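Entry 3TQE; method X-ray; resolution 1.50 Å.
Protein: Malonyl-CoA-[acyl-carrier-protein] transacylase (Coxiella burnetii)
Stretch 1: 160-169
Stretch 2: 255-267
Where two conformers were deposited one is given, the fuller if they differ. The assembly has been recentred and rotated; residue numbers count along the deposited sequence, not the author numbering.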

ATOM      1  N   VAL A 160       2.460  -0.755  21.494  1.00 15.23           N
ATOM      2  CA  VAL A 160       1.199  -0.640  20.780  1.00 14.97           C
ATOM      3  C   VAL A 160       1.057   0.800  20.361  1.00 16.36           C
ATOM      4  O   VAL A 160       1.195   1.703  21.162  1.00 16.73           O
ATOM      5  N   GLN A 161       0.839   1.019  19.076  1.00 15.97           N
ATOM      6  CA  GLN A 161       0.730   2.365  18.580  1.00 17.39           C
ATOM      7  C   GLN A 161       0.005   2.430  17.271  1.00 16.53           C
ATOM      8  O   GLN A 161      -0.135   1.429  16.605  1.00 15.50           O
ATOM      9  N   PRO A 162      -0.434   3.634  16.886  1.00 17.61           N
ATOM     10  CA  PRO A 162      -0.992   3.818  15.560  1.00 17.77           C
ATOM     11  C   PRO A 162       0.007   3.400  14.480  1.00 17.30           C
ATOM     12  O   PRO A 162       1.187   3.702  14.571  1.00 18.75           O
ATOM     13  N   ALA A 163      -0.506   2.680  13.507  1.00 16.08           N
ATOM     14  CA  ALA A 163       0.274   2.035  12.462  1.00 15.88           C
ATOM     15  C   ALA A 163      -0.188   2.485  11.094  1.00 15.89           C
ATOM     16  O   ALA A 163       0.635   2.740  10.219  1.00 16.98           O
ATOM     17  N   ASN A 164      -1.495   2.531  10.861  1.00 15.50           N
ATOM     18  CA  ASN A 164      -1.994   3.063   9.597  1.00 16.15           C
ATOM     19  C   ASN A 164      -3.011   4.128   9.917  1.00 16.58           C
ATOM     20  O   ASN A 164      -4.025   3.836  10.562  1.00 17.56           O
ATOM     21  N   LEU A 165      -2.746   5.352   9.492  1.00 15.84           N
ATOM     22  CA  LEU A 165      -3.689   6.443   9.684  1.00 16.31           C
ATOM     23  C   LEU A 165      -4.511   6.519   8.406  1.00 16.40           C
ATOM     24  O   LEU A 165      -4.122   7.199   7.436  1.00 15.94           O
ATOM     25  N   ASN A 166      -5.597   5.763   8.356  1.00 16.56           N
ATOM     26  CA  ASN A 166      -6.237   5.424   7.090  1.00 17.92           C
ATOM     27  C   ASN A 166      -7.304   6.373   6.646  1.00 19.81           C
ATOM     28  O   ASN A 166      -7.387   6.720   5.463  1.00 20.51           O
ATOM     29  N   SER A 167      -8.126   6.797   7.571  1.00 20.84           N
ATOM     30  CA  SER A 167      -9.118   7.790   7.265  1.00 24.46           C
ATOM     31  C   SER A 167      -9.352   8.550   8.537  1.00 26.02           C
ATOM     32  O   SER A 167      -8.796   8.253   9.584  1.00 25.97           O
ATOM     33  N   THR A 168     -10.210   9.548   8.482  1.00 29.33           N
ATOM     34  CA  THR A 168     -10.215  10.479   9.575  1.00 30.56           C
ATOM     35  C   THR A 168     -10.607   9.777  10.931  1.00 30.91           C
ATOM     36  O   THR A 168     -10.010  10.006  11.999  1.00 31.63           O
ATOM     37  N   ASP A 169     -11.520   8.841  10.847  1.00 29.44           N
ATOM     38  CA  ASP A 169     -11.905   8.105  12.039  1.00 28.93           C
ATOM     39  C   ASP A 169     -11.613   6.625  11.881  1.00 25.92           C
ATOM     40  O   ASP A 169     -12.304   5.801  12.462  1.00 26.10           O
ATOM     41  N   LEU A 255       8.825   1.106   7.600  1.00 13.96           N
ATOM     42  CA  LEU A 255       8.565  -0.166   8.242  1.00 14.97           C
ATOM     43  C   LEU A 255       8.227   0.014   9.702  1.00 14.78           C
ATOM     44  O   LEU A 255       7.523  -0.807  10.266  1.00 14.97           O
ATOM     45  N   VAL A 256       8.769   1.051  10.314  1.00 14.56           N
ATOM     46  CA  VAL A 256       8.667   1.225  11.760  1.00 15.04           C
ATOM     47  C   VAL A 256       7.837   2.414  12.192  1.00 16.02           C
ATOM     48  O   VAL A 256       7.723   2.677  13.394  1.00 18.78           O
ATOM     49  N   ARG A 257       7.252   3.122  11.235  1.00 15.23           N
ATOM     50  CA  ARG A 257       6.489   4.309  11.514  0.50 16.29           C
ATOM     51  C   ARG A 257       5.141   4.218  10.834  1.00 15.74           C
ATOM     52  O   ARG A 257       4.972   3.466   9.890  1.00 15.31           O
ATOM     53  N   PRO A 258       4.180   5.010  11.300  1.00 16.24           N
ATOM     54  CA  PRO A 258       2.849   4.885  10.737  1.00 16.29           C
ATOM     55  C   PRO A 258       2.748   5.335   9.305  1.00 15.30           C
ATOM     56  O   PRO A 258       3.462   6.234   8.879  1.00 16.07           O
ATOM     57  N   VAL A 259       1.831   4.702   8.600  1.00 14.28           N
ATOM     58  CA  VAL A 259       1.480   5.103   7.252  1.00 14.03           C
ATOM     59  C   VAL A 259       0.518   6.278   7.376  1.00 13.49           C
ATOM     60  O   VAL A 259      -0.615   6.140   7.836  1.00 14.38           O
ATOM     61  N   ARG A 260       0.960   7.439   6.905  1.00 13.86           N
ATOM     62  CA  ARG A 260       0.192   8.656   7.063  1.00 13.78           C
ATOM     63  C   ARG A 260      -0.698   8.863   5.856  1.00 13.56           C
ATOM     64  O   ARG A 260      -0.527   9.811   5.085  1.00 13.68           O
ATOM     65  N   TRP A 261      -1.655   7.979   5.693  1.00 13.57           N
ATOM     66  CA  TRP A 261      -2.478   8.002   4.501  1.00 13.54           C
ATOM     67  C   TRP A 261      -3.435   9.189   4.477  1.00 13.78           C
ATOM     68  O   TRP A 261      -3.572   9.864   3.455  1.00 13.82           O
ATOM     69  N   VAL A 262      -4.087   9.472   5.580  1.00 14.24           N
ATOM     70  CA  VAL A 262      -5.026  10.570   5.547  0.50 14.48           C
ATOM     71  C   VAL A 262      -4.277  11.883   5.235  1.00 14.03           C
ATOM     72  O   VAL A 262      -4.763  12.664   4.424  1.00 15.26           O
ATOM     73  N   GLU A 263      -3.094  12.094   5.793  1.00 13.70           N
ATOM     74  CA  GLU A 263      -2.348  13.302   5.480  1.00 14.28           C
ATOM     75  C   GLU A 263      -1.918  13.319   4.021  1.00 13.68           C
ATOM     76  O   GLU A 263      -1.849  14.373   3.402  1.00 14.45           O
ATOM     77  N   THR A 264      -1.593  12.161   3.480  1.00 12.04           N
ATOM     78  CA  THR A 264      -1.226  12.059   2.060  1.00 12.28           C
ATOM     79  C   THR A 264      -2.388  12.487   1.179  1.00 12.69           C
ATOM     80  O   THR A 264      -2.206  13.285   0.251  1.00 12.84           O
ATOM     81  N   ILE A 265      -3.572  11.980   1.460  1.00 12.31           N
ATOM     82  CA  ILE A 265      -4.733  12.316   0.650  1.00 13.07           C
ATOM     83  C   ILE A 265      -5.058  13.792   0.819  1.00 13.99           C
ATOM     84  O   ILE A 265      -5.364  14.472  -0.157  1.00 14.11           O
ATOM     85  N   LYS A 266      -4.961  14.294   2.036  1.00 15.03           N
ATOM     86  CA  LYS A 266      -5.223  15.707   2.263  1.00 16.65           C
ATOM     87  C   LYS A 266      -4.213  16.586   1.512  1.00 16.66           C
ATOM     88  O   LYS A 266      -4.586  17.617   0.944  1.00 17.74           O
ATOM     89  N   TYR A 267      -2.957  16.161   1.460  1.00 15.19           N
ATOM     90  CA  TYR A 267      -1.902  16.885   0.748  1.00 16.40           C
ATOM     91  C   TYR A 267      -2.254  16.944  -0.716  1.00 15.23           C
ATOM     92  O   TYR A 267      -2.159  17.996  -1.345  1.00 16.72           O
TER

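Packing of strand 160-167 against the segment that enters helix 261-267 in the malonyl-CoA-[acyl-carrier-protein] transacylase of Coxiella burnetii. The two segments run parallel where Asn164 pairs with Val259, and backbone groups satisfy one another there: Val259 N donates to Ala163 O (2.8 Å) and Leu165 N donates to Val259 O (2.8 Å), both nearly straight. Ala163 O also receives a CA-H contact from Pro258 CA at 3.1 Å. As the second segment turns into the helix, Leu165 O accepts from Val262 N (2.9 Å), so an amide of the first helical turn, which has no acceptor within the helix, is satisfied by the strand.

Leu165 (m, t) has more of its surface covered by the other stretch than any other residue here. Leu165 CG lies 4.3 Å from Pro258 CB, Leu165 CB 4.1 Å from Val262 CG1, and Leu165 CD1 4.1 Å from Arg260 CG, so it rests partly on the aliphatic part of the arginine. Arg260 (m, t, p) directs its charge to Glu263 (m, t): NE meets OE1 of Glu263 at 2.8 Å in a salt bridge, and NH2 donates to OE2 of Glu263 at 2.8 Å. Arg260 O, at the N-cap residue, accepts from Thr264 OG1 (2.8 Å) as well as from the Thr264 amide. Val262 (p) points toward the strand, its CB 4.3 Å from Ser167 CA.

Val259 (t) lies on the same sheet face as Asn164 (m). Trp261 (t) starts toward the strand, but its ring leads away; Asn166 O meets the ring edge, 3.5 Å from Trp261 CD1, and has no hydrogen-bonding partner in the model. Asn166 OD1, by contrast, is satisfied elsewhere in the structure. At the exposed end, Thr168 CG2 lies 4.0 Å from NZ of the extended Lys266 (m, then t throughout).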

ATOM      1  CB  VAL A 160      -0.020  -1.116  21.598  1.00 14.98           C
ATOM      2  CG1 VAL A 160      -0.106  -0.395  22.953  1.00 16.37           C
ATOM      3  CG2 VAL A 160      -1.321  -0.973  20.799  1.00 16.36           C
ATOM      4  CB  GLN A 161       2.094   2.988  18.411  1.00 18.48           C
ATOM      5  CG  GLN A 161       3.077   2.240  17.607  1.00 22.24           C
ATOM      6  CD  GLN A 161       4.488   2.811  17.836  1.00 28.17           C
ATOM      7  OE1 GLN A 161       5.080   2.664  18.922  1.00 34.15           O
ATOM      8  NE2 GLN A 161       5.009   3.462  16.843  1.00 31.11           N
ATOM      9  CB  PRO A 162      -1.309   5.320  15.522  1.00 18.35           C
ATOM     10  CG  PRO A 162      -1.537   5.695  16.970  1.00 19.63           C
ATOM     11  CD  PRO A 162      -0.510   4.869  17.688  1.00 18.91           C
ATOM     12  CB  ALA A 163       0.171   0.554  12.573  1.00 17.58           C
ATOM     13  CB  ASN A 164      -2.731   2.038   8.743  1.00 16.96           C
ATOM     14  CG  ASN A 164      -1.895   0.906   8.230  1.00 21.55           C
ATOM     15  OD1 ASN A 164      -0.678   0.936   8.205  1.00 24.88           O
ATOM     16  ND2 ASN A 164      -2.602  -0.119   7.734  1.00 26.58           N
ATOM     17  CB  LEU A 165      -2.917   7.715   9.983  1.00 17.64           C
ATOM     18  CG  LEU A 165      -1.888   7.618  11.114  1.00 20.42           C
ATOM     19  CD1 LEU A 165      -1.142   8.901  11.332  1.00 23.49           C
ATOM     20  CD2 LEU A 165      -2.568   7.185  12.413  1.00 25.30           C
ATOM     21  CB  ASN A 166      -6.784   4.008   7.107  1.00 18.47           C
ATOM     22  CG  ASN A 166      -5.726   3.006   6.885  1.00 18.45           C
ATOM     23  OD1 ASN A 166      -4.631   3.348   6.431  1.00 19.19           O
ATOM     24  ND2 ASN A 166      -6.013   1.762   7.191  1.00 21.85           N
ATOM     25  CB  SER A 167     -10.390   7.144   6.748  1.00 25.15           C
ATOM     26  OG  SER A 167     -11.262   6.869   7.828  1.00 28.01           O
ATOM     27  CB  THR A 168     -11.056  11.696   9.127  1.00 32.37           C
ATOM     28  OG1 THR A 168     -11.413  11.535   7.727  1.00 31.70           O
ATOM     29  CG2 THR A 168     -10.203  12.968   9.255  1.00 33.82           C
ATOM     30  CB  ASP A 169     -13.374   8.366  12.368  1.00 30.67           C
ATOM     31  CG  ASP A 169     -14.349   7.648  11.431  1.00 34.96           C
ATOM     32  OD1 ASP A 169     -13.986   7.311  10.282  1.00 40.03           O
ATOM     33  OD2 ASP A 169     -15.510   7.432  11.861  1.00 41.84           O
ATOM     34  CB  LEU A 255       9.766  -1.079   8.127  1.00 16.09           C
ATOM     35  CG  LEU A 255      10.086  -1.517   6.706  1.00 19.38           C
ATOM     36  CD1 LEU A 255      11.525  -2.052   6.640  1.00 22.78           C
ATOM     37  CD2 LEU A 255       9.054  -2.506   6.237  1.00 22.18           C
ATOM     38  CB  VAL A 256      10.062   1.274  12.408  1.00 15.46           C
ATOM     39  CG1 VAL A 256      10.758  -0.049  12.250  1.00 16.28           C
ATOM     40  CG2 VAL A 256      10.908   2.417  11.815  1.00 18.10           C
ATOM     41  CB  ARG A 257       7.253   5.537  11.031  0.50 17.67           C
ATOM     42  CG  ARG A 257       8.459   5.831  11.875  0.50 22.72           C
ATOM     43  CD  ARG A 257       8.058   6.136  13.303  0.50 30.01           C
ATOM     44  NE  ARG A 257       7.895   7.565  13.531  0.50 35.92           N
ATOM     45  CZ  ARG A 257       8.736   8.308  14.246  0.50 41.20           C
ATOM     46  NH1 ARG A 257       9.798   7.757  14.822  0.50 43.50           N
ATOM     47  NH2 ARG A 257       8.513   9.606  14.390  0.50 43.05           N
ATOM     48  CB  PRO A 258       1.980   5.777  11.612  1.00 17.76           C
ATOM     49  CG  PRO A 258       2.869   6.513  12.397  1.00 19.86           C
ATOM     50  CD  PRO A 258       4.193   5.886  12.471  1.00 17.59           C
ATOM     51  CB  VAL A 259       0.808   3.959   6.506  1.00 13.89           C
ATOM     52  CG1 VAL A 259       0.273   4.392   5.147  1.00 16.21           C
ATOM     53  CG2 VAL A 259       1.777   2.821   6.361  1.00 16.96           C
ATOM     54  CB  ARG A 260       1.133   9.824   7.322  1.00 14.29           C
ATOM     55  CG  ARG A 260       1.875   9.629   8.611  1.00 15.90           C
ATOM     56  CD  ARG A 260       3.063  10.498   8.713  1.00 19.21           C
ATOM     57  NE  ARG A 260       2.698  11.893   8.843  1.00 19.24           N
ATOM     58  CZ  ARG A 260       3.583  12.888   8.942  1.00 23.19           C
ATOM     59  NH1 ARG A 260       4.888  12.659   8.890  1.00 23.30           N
ATOM     60  NH2 ARG A 260       3.162  14.123   9.088  1.00 24.29           N
ATOM     61  CB  TRP A 261      -3.222   6.695   4.336  1.00 14.24           C
ATOM     62  CG  TRP A 261      -3.849   6.542   3.021  1.00 13.30           C
ATOM     63  CD1 TRP A 261      -5.164   6.559   2.733  1.00 15.25           C
ATOM     64  CD2 TRP A 261      -3.164   6.385   1.777  1.00 12.63           C
ATOM     65  NE1 TRP A 261      -5.354   6.396   1.385  1.00 15.12           N
ATOM     66  CE2 TRP A 261      -4.133   6.312   0.775  1.00 13.70           C
ATOM     67  CE3 TRP A 261      -1.823   6.309   1.418  1.00 14.76           C
ATOM     68  CZ2 TRP A 261      -3.801   6.137  -0.564  1.00 13.32           C
ATOM     69  CZ3 TRP A 261      -1.504   6.162   0.085  1.00 14.30           C
ATOM     70  CH2 TRP A 261      -2.482   6.066  -0.877  1.00 14.54           C
ATOM     71  CB  VAL A 262      -5.913  10.633   6.794  0.50 15.10           C
ATOM     72  CG1 VAL A 262      -5.066  10.600   8.036  0.50 16.28           C
ATOM     73  CG2 VAL A 262      -6.859  11.838   6.723  0.50 14.56           C
ATOM     74  CB  GLU A 263      -1.124  13.432   6.375  1.00 16.20           C
ATOM     75  CG  GLU A 263      -1.445  13.843   7.758  1.00 18.01           C
ATOM     76  CD  GLU A 263      -0.286  13.617   8.692  1.00 20.62           C
ATOM     77  OE1 GLU A 263      -0.051  12.441   9.071  1.00 22.39           O
ATOM     78  OE2 GLU A 263       0.384  14.612   9.039  1.00 27.28           O
ATOM     79  CB  THR A 264      -0.798  10.643   1.709  1.00 12.53           C
ATOM     80  OG1 THR A 264       0.383  10.345   2.449  1.00 13.75           O
ATOM     81  CG2 THR A 264      -0.538  10.501   0.230  1.00 14.10           C
ATOM     82  CB  ILE A 265      -5.922  11.430   0.986  1.00 13.39           C
ATOM     83  CG1 ILE A 265      -5.604   9.964   0.681  1.00 14.66           C
ATOM     84  CG2 ILE A 265      -7.178  11.894   0.293  1.00 14.70           C
ATOM     85  CD1 ILE A 265      -5.140   9.664  -0.723  1.00 14.11           C
ATOM     86  CB  LYS A 266      -5.206  16.005   3.746  1.00 17.61           C
ATOM     87  CG  LYS A 266      -6.478  15.480   4.408  1.00 22.18           C
ATOM     88  CD  LYS A 266      -6.518  15.754   5.868  1.00 27.78           C
ATOM     89  CE  LYS A 266      -7.874  15.365   6.433  1.00 32.23           C
ATOM     90  NZ  LYS A 266      -8.066  15.961   7.773  1.00 37.33           N
ATOM     91  CB  TYR A 267      -0.553  16.201   0.935  1.00 16.91           C
ATOM     92  CG  TYR A 267       0.642  16.836   0.279  1.00 21.80           C
ATOM     93  CD1 TYR A 267       1.599  17.495   1.054  1.00 26.43           C
ATOM     94  CD2 TYR A 267       0.869  16.731  -1.070  1.00 25.95           C
ATOM     95  CE1 TYR A 267       2.723  18.067   0.490  1.00 28.34           C
ATOM     96  CE2 TYR A 267       2.002  17.344  -1.659  1.00 28.23           C
ATOM     97  CZ  TYR A 267       2.911  18.003  -0.871  1.00 29.53           C
ATOM     98  OH  TYR A 267       4.052  18.573  -1.395  1.00 32.55           O
TER